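Local structure of LbpB B-lobe (Moraxella bovis, 3UAQ) at residues A[56-61]-A[87-92]; A[80-85]-A[178-183]; A[91-96]-A[156-161]; A[100-105]-A[152-157]. The protein probably binds host lactoferrin at the bacterial surface, as one lobe of a lipoprotein that serves iron acquisition. One frame throughout, in Å; residues are numbered along the deposited sequence.

Interaction 1: residues A[56-61]-A[87-92]; sequences GSVLAI and ITTAHT
Ala90 N donates to Ser57 O across two short antiparallel strands, 57-60 and 88-89, over 3.0 Å and with an N-H...O angle of 177°. The bond is straight at the hydrogen, yet the donor stands well above the plane of the Ser57 carbonyl. A second link from Ser57 OG to Ala90 O is doubtful, as the position of the serine oxygen is less certain. Further along, Leu59 N lies 3.1 Å from Thr88 O, and the CA of Ile87 offers a C-H to Leu59 O at 3.3 Å.

Side chains fill in on both faces of the ribbon. On one, Val58 sits opposite Thr89 as a non-hydrogen-bonded pair, and Val58 CB meets Ile87 CG2 at 3.6 Å. The first torsion of Ile87 (chi1 -58°) sets CG1 beside the backbone N, and CG1 lies loosely near Ala60 CB. On the other face, Leu59 CD2 reaches the methyl CG2 of Thr88 at 3.6 Å, while Thr88 OG1 lies beside Leu59 CB.

Strand 57-60 also pairs with strand 146-159, Val58 bonding to Tyr157 and Ala60 to Leu155. The contact thus joins strand 88-89 to the edge of a handle-domain sheet through one clear backbone bond and small apolar contacts on each face, Val58 with Ile87 and Leu59 with the Thr88 methyl. Its chemistry is chiefly apolar, with a single firm polar link.

Interaction 2: residues A[80-85]-A[178-183]; sequences VPLDEN and DFVTDV
Val80 packs on Val183 with its CG1 anti to the backbone N (chi1 -171°). Its other branch, CG2, lies beside that nitrogen. The main touch is made by Val80 CB, 3.6 Å from Val183 CG1, with Val80 CG2 at 4.2 Å from the same methyl. The two valines lie side by side on one face of the sheet. Leu82 has CG beside its backbone N (chi1 -72°), and its tip turns back to the strand: Leu82 CD1 comes 3.7 Å from Asp182 N, and CD2 lies more loosely against Val180 CG1.

Two backbone bonds make Val80 and Val183 an antiparallel hydrogen-bonded pair. Val80 N gives to Val183 O over 2.8 Å, and Val183 N returns to Val80 O over 3.1 Å. Asp182 CB packs against that carbonyl oxygen of Val80, while its carboxylate reaches Arg187 in a salt bridge.

Strand 79-80 thus pairs antiparallel with strand 170-184 of the barrel sheet, near Val183. Strand 332-340 runs beside the same strand, with Phe333 against both Val180 and Leu82, and strand 320-326 supplies Leu326 to cover Leu82.

Interaction 3: residues A[91-96]-A[156-161]; sequences HTNPLP and YYYGDN
Tyr158 takes Asn93 CA in a CH-pi contact over one ring face, with the Thr92-Asn93 peptide over the same face, where the loop leading into helix 95-105 crosses strand 146-159 of the handle domain. This tyrosine has the largest share of the contact's buried surface. Asn93 CA stands 3.9 Å from the Tyr158 ring centroid and 21° off its normal, and Asn93 N is 3.4 Å from Tyr158 CZ. Thr92 C, also offset toward the rim, is 3.6 Å from Tyr158 CE1. The ring owes its place partly to chi1 (172°), which sets CG anti to the backbone N; at the base of the side chain Pro94 CD touches Tyr158 CB. Asp160 N lies over the opposite ring face, and the Tyr158 hydroxyl makes a weak hydrogen bond to Asp160 OD1, just past the strand.

Two residues along the strand, Tyr156 offers a second ring to Leu95 of helix 95-105. The two side chains cross at about a right angle: Leu95 CD1 lies over one ring face, and Leu95 CD2 comes within 4.0 Å of Tyr156 CE2. Lys122 of strand 121-128 touches both residues. Pro94 also packs on Leu59 of strand 57-60. No hydrogen bond joins the two segments, so the contact rests on van der Waals and CH-pi packing of backbone and side-chain atoms. Leu95 CD1 is 4.0 Å from the Tyr156 ring centroid, displaced toward the rim, and its closest ring atom is Tyr156 CE1 at 3.7 Å.

Interaction 4: residues A[100-105]-A[152-157]; sequences KELQER and DGYLYY
Arg105 and Glu101, in the C-terminal part of helix 95-105, meet Asp152 and Tyr154 where the helix packs on the sheet of the handle domain. The axis of segment 100-105 runs antiparallel to that of strand segment 152-157 (175°), 9.6 Å away. The contact divides into a buried part round Leu102 and a polar rim.

On the inner side Leu102 points at the strand. Its CD2 comes 3.4 Å from Asp152 O and 4.4 Å from Tyr154 CE1, at the edge of the tyrosine ring. Ile126 and Thr128 of strand 121-128 complete the cover of this leucine, the one helix residue here that is buried.

The rim is polar and looser. Arg105 is exposed, and its bent chain sets the guanidinium between Glu101 and the strand, with Asp152 OD2 and Tyr154 OH near its plane. NE and NH2 both grip Glu101 OE2, side-on, with the NE bond at 2.9 Å. The same carboxylate oxygen accepts a weak hydrogen bond from Tyr154 OH at 3.2 Å, the ring standing nearly perpendicular to the carboxylate. The two arginine nitrogens probably stabilise the negative charge of Glu101. Asp152 OD2, which also bonds to Tyr106 OH just past the helix, completes a salt-bridge network of Glu101, Arg105 and Asp152: Arg105 NH1 reaches Asp152 OD2 at 3.3 Å, approaching from above the carboxylate plane.

In the fold
Three of the contacts share the handle-domain sheet. Strand 57-60 of interaction 1 lies beside strand 146-159, which serves interactions 3 and 4, so the strand pairing ties all three together. Centres of interactions 1 and 3 are about 7 Å apart, and the two share His91 and Thr92. Interactions 3 and 4 use the two ends of helix 95-105, about 14 Å between centres. Interaction 2 joins segment 80-85 to barrel strand 170-184; it meets interaction 4 through Leu155, whose CD1 lies 3.6 Å from Val180 CB, so this leucine packs the handle sheet against the barrel strand.

Interaction 1: residues A[56-61]-A[87-92]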
# COMPACT_ATOMS: atom_id res chain seq x y z
N GLY A 56 -6.35 -21.03 -6.67
CA GLY A 56 -6.61 -19.62 -6.87
C GLY A 56 -5.38 -18.90 -6.35
O GLY A 56 -5.04 -17.80 -6.79
N SER A 57 -4.68 -19.55 -5.42
CA SER A 57 -3.76 -18.84 -4.54
C SER A 57 -3.20 -19.73 -3.43
O SER A 57 -3.83 -20.71 -3.04
CB SER A 57 -4.51 -17.68 -3.90
OG SER A 57 -5.85 -18.05 -3.65
N VAL A 58 -2.03 -19.38 -2.92
CA VAL A 58 -1.52 -20.04 -1.73
C VAL A 58 -0.72 -19.13 -0.80
O VAL A 58 -0.58 -17.91 -1.04
CB VAL A 58 -0.69 -21.31 -2.06
CG1 VAL A 58 -1.59 -22.53 -2.12
CG2 VAL A 58 0.04 -21.13 -3.37
N LEU A 59 -0.18 -19.74 0.25
CA LEU A 59 0.22 -19.00 1.44
C LEU A 59 1.07 -19.83 2.41
O LEU A 59 0.69 -20.95 2.76
CB LEU A 59 -1.05 -18.52 2.12
CG LEU A 59 -1.01 -17.48 3.21
CD1 LEU A 59 -2.33 -16.73 3.20
CD2 LEU A 59 -0.76 -18.14 4.56
N ALA A 60 2.21 -19.29 2.83
CA ALA A 60 3.09 -19.97 3.79
C ALA A 60 3.71 -19.01 4.81
O ALA A 60 3.36 -17.83 4.89
CB ALA A 60 4.20 -20.77 3.06
N ILE A 61 4.65 -19.55 5.58
CA ILE A 61 5.10 -18.92 6.81
C ILE A 61 6.63 -18.99 6.93
O ILE A 61 7.24 -19.93 6.42
CB ILE A 61 4.41 -19.61 8.00
CG1 ILE A 61 3.50 -20.72 7.47
CG2 ILE A 61 3.59 -18.61 8.78
CD1 ILE A 61 2.74 -21.52 8.54
N ILE A 87 1.58 -25.18 3.60
CA ILE A 87 1.10 -24.24 2.59
C ILE A 87 -0.41 -24.23 2.54
O ILE A 87 -1.03 -25.07 1.89
CB ILE A 87 1.64 -24.56 1.18
CG1 ILE A 87 3.17 -24.55 1.18
CG2 ILE A 87 1.09 -23.56 0.17
CD1 ILE A 87 3.78 -24.82 -0.18
N THR A 88 -1.00 -23.27 3.24
CA THR A 88 -2.44 -23.09 3.22
C THR A 88 -2.85 -22.64 1.82
O THR A 88 -2.11 -21.93 1.14
CB THR A 88 -2.89 -22.05 4.26
OG1 THR A 88 -3.49 -20.93 3.60
CG2 THR A 88 -1.70 -21.57 5.11
N THR A 89 -4.03 -23.07 1.39
CA THR A 89 -4.59 -22.64 0.12
C THR A 89 -5.57 -21.50 0.35
O THR A 89 -6.24 -21.45 1.39
CB THR A 89 -5.29 -23.80 -0.61
OG1 THR A 89 -4.30 -24.71 -1.12
CG2 THR A 89 -6.14 -23.29 -1.77
N ALA A 90 -5.66 -20.58 -0.61
CA ALA A 90 -6.59 -19.45 -0.50
C ALA A 90 -7.71 -19.54 -1.53
O ALA A 90 -7.45 -19.72 -2.73
CB ALA A 90 -5.85 -18.14 -0.63
N HIS A 91 -8.95 -19.41 -1.07
CA HIS A 91 -10.10 -19.37 -1.98
C HIS A 91 -10.65 -17.95 -2.06
O HIS A 91 -11.61 -17.68 -2.79
CB HIS A 91 -11.18 -20.35 -1.53
CG HIS A 91 -10.66 -21.70 -1.12
ND1 HIS A 91 -10.45 -22.71 -2.03
CD2 HIS A 91 -10.31 -22.19 0.09
CE1 HIS A 91 -9.98 -23.78 -1.39
NE2 HIS A 91 -9.89 -23.48 -0.10
N THR A 92 -10.03 -17.06 -1.30
CA THR A 92 -10.33 -15.63 -1.35
C THR A 92 -9.10 -14.83 -0.94
O THR A 92 -8.10 -15.39 -0.47
CB THR A 92 -11.54 -15.26 -0.46
OG1 THR A 92 -11.48 -13.87 -0.11
CG2 THR A 92 -11.56 -16.10 0.81

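Interaction 2: residues A[80-85]-A[178-183]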
# COMPACT_ATOMS: atom_id res chain seq x y z
N VAL A 80 15.61 -25.95 10.09
CA VAL A 80 14.17 -25.91 9.87
C VAL A 80 13.88 -25.84 8.37
O VAL A 80 13.94 -24.77 7.76
CB VAL A 80 13.50 -24.72 10.61
CG1 VAL A 80 11.99 -24.85 10.54
CG2 VAL A 80 13.94 -24.67 12.06
N PRO A 81 13.58 -27.00 7.77
CA PRO A 81 13.19 -27.03 6.36
C PRO A 81 11.77 -26.51 6.18
O PRO A 81 11.01 -26.40 7.14
CB PRO A 81 13.24 -28.53 6.03
CG PRO A 81 12.99 -29.22 7.35
CD PRO A 81 13.65 -28.34 8.38
N LEU A 82 11.42 -26.15 4.95
CA LEU A 82 10.05 -25.78 4.64
C LEU A 82 9.21 -27.06 4.52
O LEU A 82 9.75 -28.14 4.25
CB LEU A 82 10.00 -24.98 3.34
CG LEU A 82 10.55 -23.55 3.40
CD1 LEU A 82 11.65 -23.32 2.35
CD2 LEU A 82 9.42 -22.54 3.22
N ASP A 83 7.91 -26.94 4.74
CA ASP A 83 7.02 -28.10 4.64
C ASP A 83 5.81 -27.77 3.77
O ASP A 83 5.01 -26.89 4.10
CB ASP A 83 6.57 -28.56 6.03
CG ASP A 83 5.94 -29.95 6.01
OD1 ASP A 83 6.01 -30.62 4.96
OD2 ASP A 83 5.39 -30.37 7.05
N GLU A 84 5.68 -28.47 2.64
CA GLU A 84 4.62 -28.18 1.69
C GLU A 84 3.24 -28.41 2.29
O GLU A 84 2.23 -28.05 1.69
CB GLU A 84 4.79 -29.02 0.42
CG GLU A 84 4.56 -30.50 0.61
CD GLU A 84 4.28 -31.21 -0.69
OE1 GLU A 84 5.22 -31.82 -1.25
OE2 GLU A 84 3.12 -31.17 -1.16
N ASN A 85 3.20 -29.02 3.47
CA ASN A 85 1.94 -29.25 4.15
C ASN A 85 1.50 -28.04 4.95
O ASN A 85 0.35 -27.94 5.36
CB ASN A 85 2.04 -30.48 5.06
CG ASN A 85 2.23 -31.77 4.27
OD1 ASN A 85 2.54 -31.75 3.09
ND2 ASN A 85 2.05 -32.90 4.93
N ASP A 178 9.01 -12.72 -4.78
CA ASP A 178 9.48 -12.68 -3.40
C ASP A 178 9.78 -14.11 -2.97
O ASP A 178 9.31 -15.07 -3.60
CB ASP A 178 8.42 -12.09 -2.47
CG ASP A 178 8.23 -10.60 -2.66
OD1 ASP A 178 9.11 -9.83 -2.21
OD2 ASP A 178 7.19 -10.19 -3.23
N PHE A 179 10.55 -14.26 -1.89
CA PHE A 179 10.94 -15.58 -1.43
C PHE A 179 11.19 -15.64 0.07
O PHE A 179 11.53 -14.63 0.71
CB PHE A 179 12.20 -16.02 -2.17
CG PHE A 179 13.42 -15.24 -1.79
CD1 PHE A 179 13.73 -14.06 -2.45
CD2 PHE A 179 14.25 -15.66 -0.76
CE1 PHE A 179 14.85 -13.32 -2.10
CE2 PHE A 179 15.37 -14.92 -0.40
CZ PHE A 179 15.67 -13.75 -1.08
N VAL A 180 11.05 -16.84 0.62
CA VAL A 180 11.52 -17.13 1.96
C VAL A 180 12.24 -18.46 1.93
O VAL A 180 11.78 -19.41 1.29
CB VAL A 180 10.37 -17.18 3.00
CG1 VAL A 180 9.36 -18.26 2.63
CG2 VAL A 180 10.92 -17.41 4.39
N THR A 181 13.38 -18.51 2.61
CA THR A 181 14.23 -19.69 2.59
C THR A 181 13.97 -20.51 3.83
O THR A 181 13.24 -20.09 4.73
CB THR A 181 15.72 -19.33 2.60
OG1 THR A 181 16.09 -18.89 3.92
CG2 THR A 181 16.03 -18.24 1.59
N ASP A 182 14.59 -21.69 3.89
CA ASP A 182 14.62 -22.46 5.13
C ASP A 182 15.51 -21.73 6.12
O ASP A 182 15.99 -20.63 5.83
CB ASP A 182 15.16 -23.86 4.86
CG ASP A 182 16.56 -23.84 4.29
OD1 ASP A 182 17.08 -22.74 3.99
OD2 ASP A 182 17.16 -24.93 4.13
N VAL A 183 15.73 -22.32 7.28
CA VAL A 183 16.66 -21.73 8.23
C VAL A 183 17.63 -22.76 8.81
O VAL A 183 17.22 -23.82 9.30
CB VAL A 183 15.94 -20.96 9.36
CG1 VAL A 183 14.51 -21.44 9.50
CG2 VAL A 183 16.70 -21.07 10.67

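Interaction 3: residues A[91-96]-A[156-161]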
# COMPACT_ATOMS: atom_id res chain seq x y z
N HIS A 91 -8.95 -19.41 -1.07
CA HIS A 91 -10.10 -19.37 -1.98
C HIS A 91 -10.65 -17.95 -2.06
O HIS A 91 -11.61 -17.68 -2.79
CB HIS A 91 -11.18 -20.35 -1.53
CG HIS A 91 -10.66 -21.70 -1.12
ND1 HIS A 91 -10.45 -22.71 -2.03
CD2 HIS A 91 -10.31 -22.19 0.09
CE1 HIS A 91 -9.98 -23.78 -1.39
NE2 HIS A 91 -9.89 -23.48 -0.10
N THR A 92 -10.03 -17.06 -1.30
CA THR A 92 -10.33 -15.63 -1.35
C THR A 92 -9.10 -14.83 -0.94
O THR A 92 -8.10 -15.39 -0.47
CB THR A 92 -11.54 -15.26 -0.46
OG1 THR A 92 -11.48 -13.87 -0.11
CG2 THR A 92 -11.56 -16.10 0.81
N ASN A 93 -9.16 -13.51 -1.12
CA ASN A 93 -8.07 -12.64 -0.69
C ASN A 93 -7.68 -12.90 0.76
O ASN A 93 -8.43 -12.59 1.69
CB ASN A 93 -8.47 -11.17 -0.90
CG ASN A 93 -7.34 -10.22 -0.59
OD1 ASN A 93 -6.17 -10.60 -0.57
ND2 ASN A 93 -7.69 -8.96 -0.34
N PRO A 94 -6.48 -13.48 0.97
CA PRO A 94 -5.99 -13.98 2.26
C PRO A 94 -5.47 -12.88 3.18
O PRO A 94 -5.20 -13.14 4.35
CB PRO A 94 -4.83 -14.87 1.84
CG PRO A 94 -4.28 -14.18 0.64
CD PRO A 94 -5.49 -13.67 -0.10
N LEU A 95 -5.30 -11.67 2.65
CA LEU A 95 -4.68 -10.58 3.42
C LEU A 95 -5.51 -10.05 4.60
O LEU A 95 -4.96 -9.82 5.67
CB LEU A 95 -4.22 -9.45 2.51
CG LEU A 95 -2.84 -9.77 1.93
CD1 LEU A 95 -2.83 -9.75 0.41
CD2 LEU A 95 -1.80 -8.84 2.51
N PRO A 96 -6.82 -9.85 4.41
CA PRO A 96 -7.68 -9.59 5.58
C PRO A 96 -7.38 -10.57 6.72
O PRO A 96 -7.02 -10.15 7.83
CB PRO A 96 -9.08 -9.84 5.02
CG PRO A 96 -8.97 -9.40 3.58
CD PRO A 96 -7.54 -9.66 3.13
N TYR A 156 2.65 -14.87 0.32
CA TYR A 156 1.40 -15.20 -0.35
C TYR A 156 1.43 -14.96 -1.86
O TYR A 156 2.28 -14.21 -2.38
CB TYR A 156 0.26 -14.39 0.27
CG TYR A 156 0.47 -12.90 0.10
CD1 TYR A 156 0.06 -12.25 -1.05
CD2 TYR A 156 1.10 -12.15 1.09
CE1 TYR A 156 0.26 -10.89 -1.22
CE2 TYR A 156 1.31 -10.78 0.93
CZ TYR A 156 0.88 -10.16 -0.23
OH TYR A 156 1.08 -8.80 -0.40
N TYR A 157 0.49 -15.59 -2.55
CA TYR A 157 0.13 -15.19 -3.90
C TYR A 157 -1.34 -15.53 -4.12
O TYR A 157 -1.81 -16.59 -3.73
CB TYR A 157 1.03 -15.88 -4.95
CG TYR A 157 0.35 -17.00 -5.73
CD1 TYR A 157 -0.54 -16.72 -6.76
CD2 TYR A 157 0.62 -18.33 -5.44
CE1 TYR A 157 -1.15 -17.74 -7.48
CE2 TYR A 157 0.02 -19.36 -6.15
CZ TYR A 157 -0.87 -19.06 -7.17
OH TYR A 157 -1.48 -20.09 -7.87
N TYR A 158 -2.06 -14.60 -4.75
CA TYR A 158 -3.49 -14.78 -4.98
C TYR A 158 -3.90 -14.12 -6.29
O TYR A 158 -3.19 -13.26 -6.81
CB TYR A 158 -4.28 -14.18 -3.82
CG TYR A 158 -5.78 -14.13 -4.04
CD1 TYR A 158 -6.53 -15.29 -4.13
CD2 TYR A 158 -6.44 -12.91 -4.15
CE1 TYR A 158 -7.90 -15.25 -4.33
CE2 TYR A 158 -7.81 -12.86 -4.36
CZ TYR A 158 -8.53 -14.04 -4.44
OH TYR A 158 -9.90 -14.01 -4.64
N GLY A 159 -5.04 -14.55 -6.81
CA GLY A 159 -5.57 -13.99 -8.04
C GLY A 159 -7.08 -13.95 -8.04
O GLY A 159 -7.73 -14.90 -7.60
N ASP A 160 -7.64 -12.85 -8.52
CA ASP A 160 -9.09 -12.74 -8.70
C ASP A 160 -9.42 -12.77 -10.19
O ASP A 160 -8.67 -12.23 -11.01
CB ASP A 160 -9.62 -11.45 -8.07
CG ASP A 160 -10.20 -11.68 -6.69
OD1 ASP A 160 -10.92 -12.69 -6.52
OD2 ASP A 160 -9.95 -10.85 -5.79
N ASN A 161 -10.53 -13.42 -10.53
CA ASN A 161 -10.95 -13.57 -11.92
C ASN A 161 -9.88 -14.22 -12.79
O ASN A 161 -9.18 -13.52 -13.54
CB ASN A 161 -11.34 -12.22 -12.53
CG ASN A 161 -11.96 -11.29 -11.53
OD1 ASN A 161 -11.56 -10.13 -11.41
ND2 ASN A 161 -12.95 -11.78 -10.79

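Interaction 4: residues A[100-105]-A[152-157]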
# COMPACT_ATOMS: atom_id res chain seq x y z
N LYS A 100 -5.44 -9.77 10.25
CA LYS A 100 -6.22 -9.99 11.46
C LYS A 100 -5.45 -10.89 12.41
O LYS A 100 -5.36 -10.61 13.61
CB LYS A 100 -7.57 -10.61 11.09
CG LYS A 100 -8.58 -10.67 12.23
CD LYS A 100 -9.60 -11.78 11.98
CE LYS A 100 -10.35 -12.17 13.25
NZ LYS A 100 -11.53 -11.27 13.56
N GLU A 101 -4.88 -11.96 11.88
CA GLU A 101 -4.02 -12.86 12.64
C GLU A 101 -2.94 -12.10 13.40
O GLU A 101 -2.84 -12.19 14.63
CB GLU A 101 -3.35 -13.86 11.70
CG GLU A 101 -4.12 -15.14 11.45
CD GLU A 101 -3.57 -16.30 12.24
OE1 GLU A 101 -4.32 -17.26 12.50
OE2 GLU A 101 -2.37 -16.25 12.61
N LEU A 102 -2.13 -11.35 12.67
CA LEU A 102 -1.02 -10.63 13.27
C LEU A 102 -1.51 -9.53 14.23
O LEU A 102 -0.85 -9.22 15.22
CB LEU A 102 -0.10 -10.07 12.18
CG LEU A 102 0.47 -11.16 11.26
CD1 LEU A 102 0.95 -10.59 9.93
CD2 LEU A 102 1.59 -11.95 11.94
N GLN A 103 -2.68 -8.96 13.94
CA GLN A 103 -3.28 -7.97 14.82
C GLN A 103 -3.65 -8.58 16.17
O GLN A 103 -3.54 -7.93 17.21
CB GLN A 103 -4.51 -7.34 14.18
CG GLN A 103 -4.23 -6.07 13.40
CD GLN A 103 -5.42 -5.61 12.58
OE1 GLN A 103 -6.35 -6.37 12.33
NE2 GLN A 103 -5.39 -4.35 12.15
N GLU A 104 -4.11 -9.83 16.13
CA GLU A 104 -4.53 -10.52 17.35
C GLU A 104 -3.35 -11.07 18.16
O GLU A 104 -3.35 -10.99 19.39
CB GLU A 104 -5.51 -11.65 17.01
CG GLU A 104 -6.97 -11.34 17.34
CD GLU A 104 -7.90 -11.46 16.14
OE1 GLU A 104 -7.81 -12.45 15.39
OE2 GLU A 104 -8.74 -10.55 15.95
N ARG A 105 -2.35 -11.62 17.47
CA ARG A 105 -1.24 -12.29 18.15
C ARG A 105 -0.13 -11.33 18.54
O ARG A 105 0.63 -11.59 19.48
CB ARG A 105 -0.66 -13.40 17.27
CG ARG A 105 -1.71 -14.25 16.59
CD ARG A 105 -1.24 -15.68 16.43
NE ARG A 105 -0.84 -16.00 15.06
CZ ARG A 105 0.41 -16.23 14.68
NH1 ARG A 105 1.40 -16.16 15.56
NH2 ARG A 105 0.67 -16.53 13.42
N ASP A 152 6.05 -12.61 13.55
CA ASP A 152 5.66 -13.65 12.62
C ASP A 152 5.25 -13.05 11.27
O ASP A 152 4.87 -11.88 11.19
CB ASP A 152 4.52 -14.50 13.20
CG ASP A 152 5.02 -15.76 13.91
OD1 ASP A 152 5.82 -16.51 13.30
OD2 ASP A 152 4.62 -16.00 15.08
N GLY A 153 5.35 -13.86 10.22
CA GLY A 153 5.01 -13.38 8.90
C GLY A 153 4.50 -14.44 7.95
O GLY A 153 4.41 -15.62 8.28
N TYR A 154 4.15 -14.00 6.74
CA TYR A 154 3.54 -14.87 5.75
C TYR A 154 3.96 -14.43 4.36
O TYR A 154 4.09 -13.22 4.10
CB TYR A 154 2.02 -14.78 5.84
CG TYR A 154 1.42 -15.44 7.06
CD1 TYR A 154 1.20 -14.72 8.23
CD2 TYR A 154 1.07 -16.78 7.04
CE1 TYR A 154 0.65 -15.32 9.34
CE2 TYR A 154 0.51 -17.39 8.15
CZ TYR A 154 0.30 -16.66 9.30
OH TYR A 154 -0.26 -17.29 10.40
N LEU A 155 4.16 -15.41 3.48
CA LEU A 155 4.33 -15.13 2.05
C LEU A 155 3.11 -15.64 1.29
O LEU A 155 2.60 -16.72 1.58
CB LEU A 155 5.61 -15.76 1.50
CG LEU A 155 6.75 -14.79 1.19
CD1 LEU A 155 7.73 -14.75 2.34
CD2 LEU A 155 7.45 -15.18 -0.09
N TYR A 156 2.65 -14.87 0.32
CA TYR A 156 1.40 -15.20 -0.35
C TYR A 156 1.43 -14.96 -1.86
O TYR A 156 2.28 -14.21 -2.38
CB TYR A 156 0.26 -14.39 0.27
CG TYR A 156 0.47 -12.90 0.10
CD1 TYR A 156 0.06 -12.25 -1.05
CD2 TYR A 156 1.10 -12.15 1.09
CE1 TYR A 156 0.26 -10.89 -1.22
CE2 TYR A 156 1.31 -10.78 0.93
CZ TYR A 156 0.88 -10.16 -0.23
OH TYR A 156 1.08 -8.80 -0.40
N TYR A 157 0.49 -15.59 -2.55
CA TYR A 157 0.13 -15.19 -3.90
C TYR A 157 -1.34 -15.53 -4.12
O TYR A 157 -1.81 -16.59 -3.73
CB TYR A 157 1.03 -15.88 -4.95
CG TYR A 157 0.35 -17.00 -5.73
CD1 TYR A 157 -0.54 -16.72 -6.76
CD2 TYR A 157 0.62 -18.33 -5.44
CE1 TYR A 157 -1.15 -17.74 -7.48
CE2 TYR A 157 0.02 -19.36 -6.15
CZ TYR A 157 -0.87 -19.06 -7.17
OH TYR A 157 -1.48 -20.09 -7.87